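Local coordinates for protein phosphoacetylglucosamine mutase (Aspergillus lentulus, PDB 5O9X) that interconverts N-acetylglucosamine 6-phosphate and N-acetylglucosamine 1-phosphate, a phosphomutase reaction on the way to UDP-N-acetylglucosamine, at residues L167-R172 / Q189-K194; V81-E86 / C173-G178; G59-V64 / E155-K160; G376-F379 / G385-T388. The protein carries 1 engineered substitution. All coordinates share one frame; numbering follows the deposited sequence.

Contact 1: residues L167-R172 / Q189-K194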
# COMPACT_ATOMS: atom_id res chain seq x y z
N LEU A 167 10.24 -5.68 3.58
CA LEU A 167 10.08 -6.00 5.00
C LEU A 167 8.89 -7.01 5.23
O LEU A 167 9.05 -8.01 5.93
CB LEU A 167 10.02 -4.68 5.87
CG LEU A 167 9.89 -5.23 7.28
CD1 LEU A 167 11.14 -5.73 8.01
CD2 LEU A 167 8.86 -4.55 8.12
N HIS A 168 7.68 -6.74 4.67
CA HIS A 168 6.57 -7.72 4.77
C HIS A 168 6.96 -9.14 4.27
O HIS A 168 6.58 -10.20 4.87
CB HIS A 168 5.42 -7.23 3.89
CG HIS A 168 4.58 -6.18 4.52
ND1 HIS A 168 5.01 -4.88 4.69
CD2 HIS A 168 3.33 -6.24 5.05
CE1 HIS A 168 4.02 -4.17 5.22
NE2 HIS A 168 3.01 -4.98 5.49
N TYR A 169 7.67 -9.18 3.15
CA TYR A 169 8.22 -10.44 2.58
C TYR A 169 9.12 -11.17 3.58
O TYR A 169 8.96 -12.38 3.78
CB TYR A 169 8.97 -10.17 1.22
CG TYR A 169 9.86 -11.28 0.81
CD1 TYR A 169 9.36 -12.33 -0.07
CD2 TYR A 169 11.17 -11.37 1.28
CE1 TYR A 169 10.19 -13.38 -0.46
CE2 TYR A 169 11.98 -12.45 0.90
CZ TYR A 169 11.49 -13.44 0.05
OH TYR A 169 12.32 -14.53 -0.32
N VAL A 170 10.04 -10.44 4.23
CA VAL A 170 10.99 -11.01 5.21
C VAL A 170 10.24 -11.62 6.41
O VAL A 170 10.58 -12.72 6.85
CB VAL A 170 12.03 -9.97 5.73
CG1 VAL A 170 12.85 -10.52 6.90
CG2 VAL A 170 12.98 -9.60 4.60
N VAL A 171 9.27 -10.89 6.95
CA VAL A 171 8.41 -11.36 8.06
C VAL A 171 7.74 -12.73 7.70
O VAL A 171 7.90 -13.69 8.45
CB VAL A 171 7.33 -10.33 8.47
CG1 VAL A 171 6.43 -10.97 9.58
CG2 VAL A 171 8.04 -9.04 9.02
N ARG A 172 6.99 -12.76 6.60
CA ARG A 172 6.36 -13.99 6.07
C ARG A 172 7.41 -15.11 5.89
O ARG A 172 7.22 -16.23 6.43
CB ARG A 172 5.55 -13.74 4.83
CG ARG A 172 4.74 -14.95 4.45
CD ARG A 172 3.88 -14.62 3.28
NE ARG A 172 2.96 -15.70 2.92
CZ ARG A 172 1.90 -15.51 2.13
NH1 ARG A 172 1.65 -14.30 1.65
NH2 ARG A 172 1.08 -16.50 1.84
N GLN A 189 18.35 -10.73 -0.98
CA GLN A 189 18.62 -11.61 -2.16
C GLN A 189 17.47 -12.59 -2.44
O GLN A 189 17.15 -12.84 -3.59
CB GLN A 189 19.88 -12.46 -1.89
CG GLN A 189 20.35 -13.30 -3.07
CD GLN A 189 21.73 -13.96 -2.82
OE1 GLN A 189 22.57 -13.41 -2.15
NE2 GLN A 189 21.95 -15.12 -3.39
N GLY A 190 16.88 -13.20 -1.38
CA GLY A 190 15.82 -14.16 -1.57
C GLY A 190 14.59 -13.50 -2.22
O GLY A 190 13.94 -14.06 -3.12
N TYR A 191 14.30 -12.29 -1.78
CA TYR A 191 13.20 -11.47 -2.42
C TYR A 191 13.42 -11.28 -3.93
O TYR A 191 12.52 -11.58 -4.73
CB TYR A 191 13.12 -10.12 -1.70
CG TYR A 191 12.20 -9.10 -2.33
CD1 TYR A 191 10.86 -9.07 -1.99
CD2 TYR A 191 12.69 -8.17 -3.31
CE1 TYR A 191 10.00 -8.13 -2.55
CE2 TYR A 191 11.81 -7.26 -3.94
CZ TYR A 191 10.50 -7.24 -3.55
OH TYR A 191 9.61 -6.36 -4.11
N TYR A 192 14.65 -10.89 -4.35
CA TYR A 192 14.91 -10.67 -5.79
C TYR A 192 14.81 -11.98 -6.58
O TYR A 192 14.25 -12.00 -7.71
CB TYR A 192 16.30 -10.08 -6.06
CG TYR A 192 16.50 -8.73 -5.38
CD1 TYR A 192 15.51 -7.72 -5.48
CD2 TYR A 192 17.65 -8.48 -4.61
CE1 TYR A 192 15.67 -6.45 -4.78
CE2 TYR A 192 17.83 -7.26 -3.92
CZ TYR A 192 16.85 -6.27 -4.01
OH TYR A 192 17.03 -5.09 -3.34
N GLU A 193 15.34 -13.06 -5.97
CA GLU A 193 15.34 -14.40 -6.60
C GLU A 193 13.90 -14.88 -6.86
O GLU A 193 13.56 -15.44 -7.94
CB GLU A 193 16.08 -15.37 -5.67
CG GLU A 193 17.56 -15.11 -5.76
CD GLU A 193 18.40 -15.99 -4.83
OE1 GLU A 193 17.83 -16.57 -3.88
OE2 GLU A 193 19.63 -16.10 -5.09
N LYS A 194 13.04 -14.68 -5.86
CA LYS A 194 11.63 -15.12 -5.99
C LYS A 194 10.90 -14.34 -7.06
O LYS A 194 10.20 -14.94 -7.91
CB LYS A 194 10.89 -14.97 -4.66
CG LYS A 194 9.51 -15.65 -4.65
CD LYS A 194 8.80 -15.19 -3.36
CE LYS A 194 7.36 -15.72 -3.24
NZ LYS A 194 7.39 -17.19 -3.09
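Y169 of helix 164-176 reaches across to helix 188-202 at G190, and nearly everything in this contact gathers round its phenol. The two short helical segments run almost perpendicular, their axes 10.3 Å apart at an angle of 98°. At G190 the hydroxyl lies against the bare backbone, Y169 OH standing 3.1 Å from G190 C; with no side chain on the glycine, the oxygen can sit right on the helix surface. Next comes Y191, which meets the same ring in two ways. Its backbone sits over one face, Y191 CA lying 3.9 Å from the ring centroid of Y169 in a CH-pi contact. Its own ring swings round with CG anti to the backbone N (chi1 171°). The result is a T-shaped stack: the edge of Y191 points at the face of Y169, centroids 5.4 Å apart and planes at 81°. Within it Y191 CD1 comes 3.7 Å from Y169 CG. One turn further on, K194 lays its aliphatic chain at the ring's edge, CD 3.7 Å from Y169 CE1, before the chain bends at its last torsion and delivers NZ to the carbonyl of Y183. The two phenol hydroxyls likewise bond outside the segments, Y169 to the carbonyl of E185 and Y191 to D427. Across the interface the chemistry is therefore aromatic and aliphatic, while its polar ends are spent on the linker between the helices and on D427, consistent with a buried seam between helices assigned to the first and second domains, packed through rings whose phenols are fixed at their far ends.

Contact 2: residues V81-E86 / C173-G178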
# COMPACT_ATOMS: atom_id res chain seq x y z
N VAL A 81 3.74 -5.11 11.32
CA VAL A 81 3.52 -6.22 10.37
C VAL A 81 3.33 -7.52 11.18
O VAL A 81 4.21 -7.93 11.90
CB VAL A 81 4.70 -6.41 9.36
CG1 VAL A 81 4.34 -7.50 8.31
CG2 VAL A 81 5.00 -5.09 8.66
N ASP A 82 2.18 -8.17 10.98
CA ASP A 82 1.84 -9.43 11.69
C ASP A 82 2.51 -10.61 10.95
O ASP A 82 3.03 -10.45 9.81
CB ASP A 82 0.31 -9.59 11.77
CG ASP A 82 -0.28 -9.21 13.13
OD1 ASP A 82 0.43 -9.08 14.12
OD2 ASP A 82 -1.53 -9.05 13.25
N PRO A 83 2.43 -11.82 11.54
CA PRO A 83 3.35 -12.85 11.07
C PRO A 83 3.26 -13.27 9.62
O PRO A 83 4.26 -13.74 9.10
CB PRO A 83 2.99 -14.07 11.99
CG PRO A 83 2.68 -13.34 13.30
CD PRO A 83 1.72 -12.28 12.77
N MET A 84 2.09 -13.15 8.98
CA MET A 84 1.94 -13.64 7.60
C MET A 84 2.06 -12.49 6.59
O MET A 84 1.75 -12.64 5.41
CB MET A 84 0.66 -14.53 7.43
CG MET A 84 0.78 -15.90 8.17
SD MET A 84 2.24 -16.86 7.57
CE MET A 84 1.67 -17.37 5.94
N GLY A 85 2.49 -11.34 7.09
CA GLY A 85 2.72 -10.20 6.19
C GLY A 85 1.57 -9.22 6.18
O GLY A 85 1.68 -8.19 5.54
N GLU A 86 0.47 -9.52 6.86
CA GLU A 86 -0.64 -8.61 6.89
C GLU A 86 -0.39 -7.45 7.88
O GLU A 86 0.46 -7.53 8.76
CB GLU A 86 -1.99 -9.34 7.11
CG GLU A 86 -2.28 -9.81 8.54
CD GLU A 86 -1.69 -11.19 8.90
OE1 GLU A 86 -0.85 -11.71 8.15
OE2 GLU A 86 -2.07 -11.77 9.97
N CYS A 173 8.52 -14.82 5.24
CA CYS A 173 9.57 -15.85 5.10
C CYS A 173 10.05 -16.42 6.42
O CYS A 173 10.13 -17.67 6.56
CB CYS A 173 10.82 -15.35 4.33
SG CYS A 173 10.39 -15.11 2.60
N LYS A 174 10.39 -15.57 7.39
CA LYS A 174 10.97 -16.11 8.63
C LYS A 174 9.89 -16.96 9.40
O LYS A 174 10.21 -17.87 10.17
CB LYS A 174 11.50 -14.99 9.53
CG LYS A 174 12.62 -14.15 8.96
CD LYS A 174 13.11 -13.20 10.01
CE LYS A 174 14.04 -13.92 10.99
NZ LYS A 174 15.26 -14.46 10.37
N ASN A 175 8.61 -16.62 9.23
CA ASN A 175 7.59 -17.37 9.97
C ASN A 175 7.14 -18.65 9.25
O ASN A 175 6.34 -19.40 9.79
CB ASN A 175 6.39 -16.48 10.28
CG ASN A 175 6.71 -15.45 11.37
OD1 ASN A 175 6.36 -14.28 11.22
ND2 ASN A 175 7.39 -15.86 12.41
N THR A 176 7.62 -18.86 8.02
CA THR A 176 7.20 -20.01 7.25
C THR A 176 8.38 -20.90 6.86
O THR A 176 8.16 -21.95 6.22
CB THR A 176 6.41 -19.64 5.98
OG1 THR A 176 7.28 -18.90 5.09
CG2 THR A 176 5.10 -18.88 6.30
N LEU A 177 9.60 -20.49 7.23
CA LEU A 177 10.79 -21.15 6.73
C LEU A 177 10.71 -22.61 7.26
O LEU A 177 10.27 -22.82 8.40
CB LEU A 177 12.06 -20.41 7.20
CG LEU A 177 13.41 -20.85 6.63
CD1 LEU A 177 13.57 -20.63 5.12
CD2 LEU A 177 14.55 -20.20 7.41
N GLY A 178 10.99 -23.58 6.38
CA GLY A 178 11.09 -25.01 6.74
C GLY A 178 9.76 -25.71 6.93
O GLY A 178 9.72 -26.77 7.54
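P83 and M84 occupy the two central positions of a type I beta turn from D82 to G85, closed by G85 N to D82 O at 2.9 Å, and this turn faces the C-terminal part of helix 164-176, with P83 CA and N175 CA 6.3 Å apart. The proline and N175 form one half of the contact. N175 carries its CG anti to the carbonyl carbon (chi1 -72°), which sends the amide group out to the turn, where it lies beside P83 CB and the P83 carbonyl; its CB comes 3.7 Å from P83 O. The turn itself follows strand 75-81 and leads on to helix 91-101, so the contact ties a sheet-to-helix connection of the first alpha/beta/alpha domain to a helix packed on the same sheet. D82 pins the start of this connection through R53 and the backbone N of E89. M84 makes the other half. Bent at both chi2 and chi3, its chain curls back until the thioether end crosses the T176 methyl: M84 SD is 3.7 Å from T176 CG2, and M84 CE follows at 3.8 Å. T176 offers that methyl to the methionine while its OG1 is turned to the helix, bonding to the carbonyl of R172 and also to the backbone N of Y183. D82 N also bonds to E86 O at 2.9 Å, a second backbone bond spanning the turn.

Contact 3: residues G59-V64 / E155-K160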
# COMPACT_ATOMS: atom_id res chain seq x y z
N GLY A 59 5.96 -16.24 19.97
CA GLY A 59 7.31 -15.88 19.52
C GLY A 59 7.50 -15.81 18.01
O GLY A 59 8.62 -15.92 17.51
N GLN A 60 6.40 -15.60 17.26
CA GLN A 60 6.47 -15.44 15.80
C GLN A 60 7.08 -14.06 15.53
O GLN A 60 6.95 -13.17 16.34
CB GLN A 60 5.11 -15.60 15.13
CG GLN A 60 4.72 -17.05 14.79
CD GLN A 60 3.34 -17.15 14.18
OE1 GLN A 60 2.37 -16.73 14.78
NE2 GLN A 60 3.25 -17.70 13.00
N TRP A 61 7.87 -13.97 14.47
CA TRP A 61 8.47 -12.72 14.07
C TRP A 61 7.38 -11.70 13.75
O TRP A 61 6.44 -11.93 12.96
CB TRP A 61 9.40 -12.96 12.87
CG TRP A 61 10.60 -13.73 13.28
CD1 TRP A 61 10.76 -15.09 13.25
CD2 TRP A 61 11.83 -13.18 13.79
NE1 TRP A 61 12.04 -15.41 13.71
CE2 TRP A 61 12.71 -14.28 14.05
CE3 TRP A 61 12.28 -11.87 14.05
CZ2 TRP A 61 14.00 -14.11 14.57
CZ3 TRP A 61 13.58 -11.68 14.55
CH2 TRP A 61 14.42 -12.82 14.81
N ILE A 62 7.50 -10.56 14.41
CA ILE A 62 6.65 -9.37 14.07
C ILE A 62 7.55 -8.31 13.35
O ILE A 62 8.69 -8.10 13.77
CB ILE A 62 6.08 -8.82 15.38
CG1 ILE A 62 5.08 -9.85 16.01
CG2 ILE A 62 5.36 -7.46 15.21
CD1 ILE A 62 3.94 -10.27 15.06
N GLY A 63 7.01 -7.58 12.37
CA GLY A 63 7.91 -6.61 11.65
C GLY A 63 7.54 -5.21 12.10
O GLY A 63 6.34 -4.93 12.50
N VAL A 64 8.52 -4.30 12.04
CA VAL A 64 8.27 -2.90 12.19
C VAL A 64 8.93 -2.19 11.00
O VAL A 64 10.08 -2.39 10.79
CB VAL A 64 8.90 -2.35 13.51
CG1 VAL A 64 8.58 -0.87 13.64
CG2 VAL A 64 8.28 -3.04 14.74
N GLU A 155 14.53 -10.71 21.02
CA GLU A 155 15.49 -10.98 19.95
C GLU A 155 15.09 -10.06 18.78
O GLU A 155 13.89 -9.99 18.43
CB GLU A 155 15.31 -12.41 19.48
CG GLU A 155 16.30 -12.93 18.46
CD GLU A 155 16.05 -14.40 18.14
OE1 GLU A 155 15.30 -15.10 18.88
OE2 GLU A 155 16.61 -14.88 17.13
N PHE A 156 16.07 -9.41 18.14
CA PHE A 156 15.72 -8.46 17.01
C PHE A 156 16.79 -8.41 15.94
O PHE A 156 17.95 -8.70 16.23
CB PHE A 156 15.32 -7.03 17.48
CG PHE A 156 16.37 -6.30 18.24
CD1 PHE A 156 17.29 -5.43 17.59
CD2 PHE A 156 16.42 -6.41 19.63
CE1 PHE A 156 18.22 -4.70 18.32
CE2 PHE A 156 17.35 -5.66 20.38
CZ PHE A 156 18.26 -4.83 19.70
N ILE A 157 16.36 -8.12 14.71
CA ILE A 157 17.27 -8.05 13.54
C ILE A 157 16.97 -6.72 12.85
O ILE A 157 15.80 -6.42 12.62
CB ILE A 157 17.03 -9.19 12.56
CG1 ILE A 157 17.43 -10.55 13.22
CG2 ILE A 157 17.78 -8.97 11.25
CD1 ILE A 157 16.89 -11.71 12.45
N ASP A 158 18.04 -5.97 12.58
CA ASP A 158 17.97 -4.70 11.82
C ASP A 158 18.25 -5.07 10.37
O ASP A 158 19.37 -5.40 10.04
CB ASP A 158 19.05 -3.74 12.37
CG ASP A 158 19.08 -2.39 11.62
OD1 ASP A 158 18.40 -2.25 10.60
OD2 ASP A 158 19.84 -1.52 12.02
N MET A 159 17.23 -4.99 9.50
CA MET A 159 17.48 -5.20 8.05
C MET A 159 17.92 -3.98 7.29
O MET A 159 17.91 -4.03 6.03
CB MET A 159 16.29 -5.78 7.32
CG MET A 159 15.69 -7.04 7.92
SD MET A 159 16.86 -8.37 7.78
CE MET A 159 16.72 -8.83 6.03
N LYS A 160 18.24 -2.88 7.98
CA LYS A 160 18.79 -1.64 7.33
C LYS A 160 17.73 -1.01 6.38
O LYS A 160 16.57 -0.89 6.81
CB LYS A 160 20.17 -1.86 6.64
CG LYS A 160 21.25 -2.52 7.59
CD LYS A 160 21.41 -1.57 8.75
CE LYS A 160 22.55 -1.86 9.71
NZ LYS A 160 22.29 -0.83 10.77
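Two strands of the mixed five-stranded sheet in the first alpha/beta/alpha domain meet here through side chains alone: 61-66 and 155-161, one of the two outermost strands, are separated by strand 127-132, and the nearest CA atoms, those of W61 and F156, are 8.9 Å apart. The indole of W61 bridges that gap. With CG anti to the carbonyl carbon (chi1 -70°), its six-membered ring swings over to the outer strand, where I157 and E155, two residues apart and so on the same side of the strand, receive it. I157 sends its CD1 methyl across the end of the ring, 3.6 Å from W61 CH2 and 3.9 Å from W61 CZ3. E155 has an extended chain, and its carboxylate arrives beside the neighbouring corner of the indole, OE2 3.7 Å from W61 CZ2. Ring and carboxylate planes are turned 75° apart, so the acid packs against the indole without stacking on it. Its other oxygen, OE1, makes a salt bridge to R127 on the intervening strand, which fixes the carboxylate in place. Helix 164-176 lies along this side of the sheet: K174 makes a cation-pi contact with W61 and also touches I157, and N175 touches W61 as well, while F156, its CB directed away from strand 61-66, packs against helix 138-151.

Contact 4: residues G376-F379 / G385-T388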
# COMPACT_ATOMS: atom_id res chain seq x y z
N GLY A 376 -9.36 -12.24 -5.30
CA GLY A 376 -9.88 -10.92 -4.90
C GLY A 376 -8.86 -9.87 -5.44
O GLY A 376 -7.69 -9.79 -4.97
N VAL A 377 -9.27 -9.10 -6.43
CA VAL A 377 -8.33 -8.12 -7.01
C VAL A 377 -8.61 -6.86 -6.19
O VAL A 377 -9.77 -6.40 -6.13
CB VAL A 377 -8.62 -7.87 -8.47
CG1 VAL A 377 -7.70 -6.74 -9.03
CG2 VAL A 377 -8.41 -9.16 -9.26
N TYR A 378 -7.59 -6.29 -5.53
CA TYR A 378 -7.87 -5.01 -4.85
C TYR A 378 -6.79 -3.94 -5.01
O TYR A 378 -5.64 -4.19 -4.70
CB TYR A 378 -8.20 -5.25 -3.38
CG TYR A 378 -7.15 -5.95 -2.54
CD1 TYR A 378 -6.27 -5.23 -1.66
CD2 TYR A 378 -7.06 -7.32 -2.59
CE1 TYR A 378 -5.32 -5.94 -0.89
CE2 TYR A 378 -6.12 -8.02 -1.85
CZ TYR A 378 -5.32 -7.35 -0.98
OH TYR A 378 -4.47 -8.18 -0.30
N PHE A 379 -7.17 -2.80 -5.56
CA PHE A 379 -6.27 -1.63 -5.71
C PHE A 379 -6.96 -0.36 -5.18
O PHE A 379 -8.16 -0.26 -5.37
CB PHE A 379 -5.81 -1.46 -7.18
CG PHE A 379 -4.69 -2.40 -7.56
CD1 PHE A 379 -3.40 -1.95 -7.62
CD2 PHE A 379 -4.97 -3.76 -7.85
CE1 PHE A 379 -2.34 -2.81 -7.95
CE2 PHE A 379 -3.93 -4.66 -8.17
CZ PHE A 379 -2.62 -4.13 -8.23
N GLY A 385 -1.94 -1.92 -4.12
CA GLY A 385 -2.86 -3.02 -4.20
C GLY A 385 -2.18 -4.30 -4.69
O GLY A 385 -0.96 -4.37 -4.86
N THR A 386 -3.00 -5.35 -4.79
CA THR A 386 -2.51 -6.67 -5.07
C THR A 386 -3.68 -7.57 -5.48
O THR A 386 -4.80 -7.09 -5.76
CB THR A 386 -1.61 -7.26 -3.92
OG1 THR A 386 -0.89 -8.35 -4.49
CG2 THR A 386 -2.38 -7.72 -2.76
N ILE A 387 -3.42 -8.86 -5.53
CA ILE A 387 -4.47 -9.83 -5.86
C ILE A 387 -4.27 -10.94 -4.89
O ILE A 387 -3.16 -11.43 -4.71
CB ILE A 387 -4.39 -10.37 -7.30
CG1 ILE A 387 -4.55 -9.23 -8.30
CG2 ILE A 387 -5.61 -11.28 -7.55
CD1 ILE A 387 -3.50 -9.20 -9.34
N THR A 388 -5.34 -11.31 -4.24
CA THR A 388 -5.27 -12.39 -3.26
C THR A 388 -5.99 -13.64 -3.85
O THR A 388 -6.98 -13.53 -4.55
CB THR A 388 -5.81 -11.90 -1.90
OG1 THR A 388 -5.68 -12.95 -0.98
CG2 THR A 388 -7.23 -11.57 -2.00
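Y378 holds CG between its backbone N and carbonyl carbon (chi1 58°), and F379 holds its CG anti to the carbonyl carbon (chi1 -79°); these torsions fold both rings back over the partner strand, one on each face of the sheet. The strands form a beta hairpin, at the edge of the four-stranded mixed sheet of the third domain, with V377 on its inner side bonded to strand 332-337. G376 with T388 and Y378 with T386 are hydrogen-bonded pairs of the antiparallel ladder, V377 with I387 and F379 with G385 non-hydrogen-bonded ones. Four bonds of 2.8 to 2.9 Å join the two strands, among them G376 N to T388 O, in the carbonyl plane. On the face bearing Y378, the phenol runs alongside T386, whose CG2 is 3.3 Å from Y378 OH, and the T388 methyl meets the ring edge, 3.7 Å from Y378 CE2. The hydroxyl of T386 bonds to the carbonyl of N422. On the other face V377 and I387 lie side by side, V377 CG2 to I387 CG2 3.9 Å, packed against helix 306-324. G385 comes to about 8 Å from the bound glucose 1,6-bisphosphate, residue to ligand, consistent with this end of the hairpin lying near the active site. Here the F379 ring lies flat on the glycine backbone, G385 CA 3.8 Å from its centroid and only 18° off the ring normal.

In the fold
Contacts 1, 2 and 3 cluster round the five-stranded sheet of the first domain and helix 164-176 packed on it, their centres 10 to 14 Å apart, contact 1 reaching from there to helix 188-202. Contacts 1 and 2 share helix 164-176; V81 N reaches G63 O, probably by a hydrogen bond, to join contacts 2 and 3 within the sheet. Along the chain contact 3 closes before contact 1 opens, whereas contact 2 crosses both. Contact 4 comes last, in the separate sheet of the third domain, about 19 Å from contacts 1 and 2 and 26 Å from contact 3, centre to centre. Contact 1 alone spans two domains, joining a helix of the first to one assigned to the second.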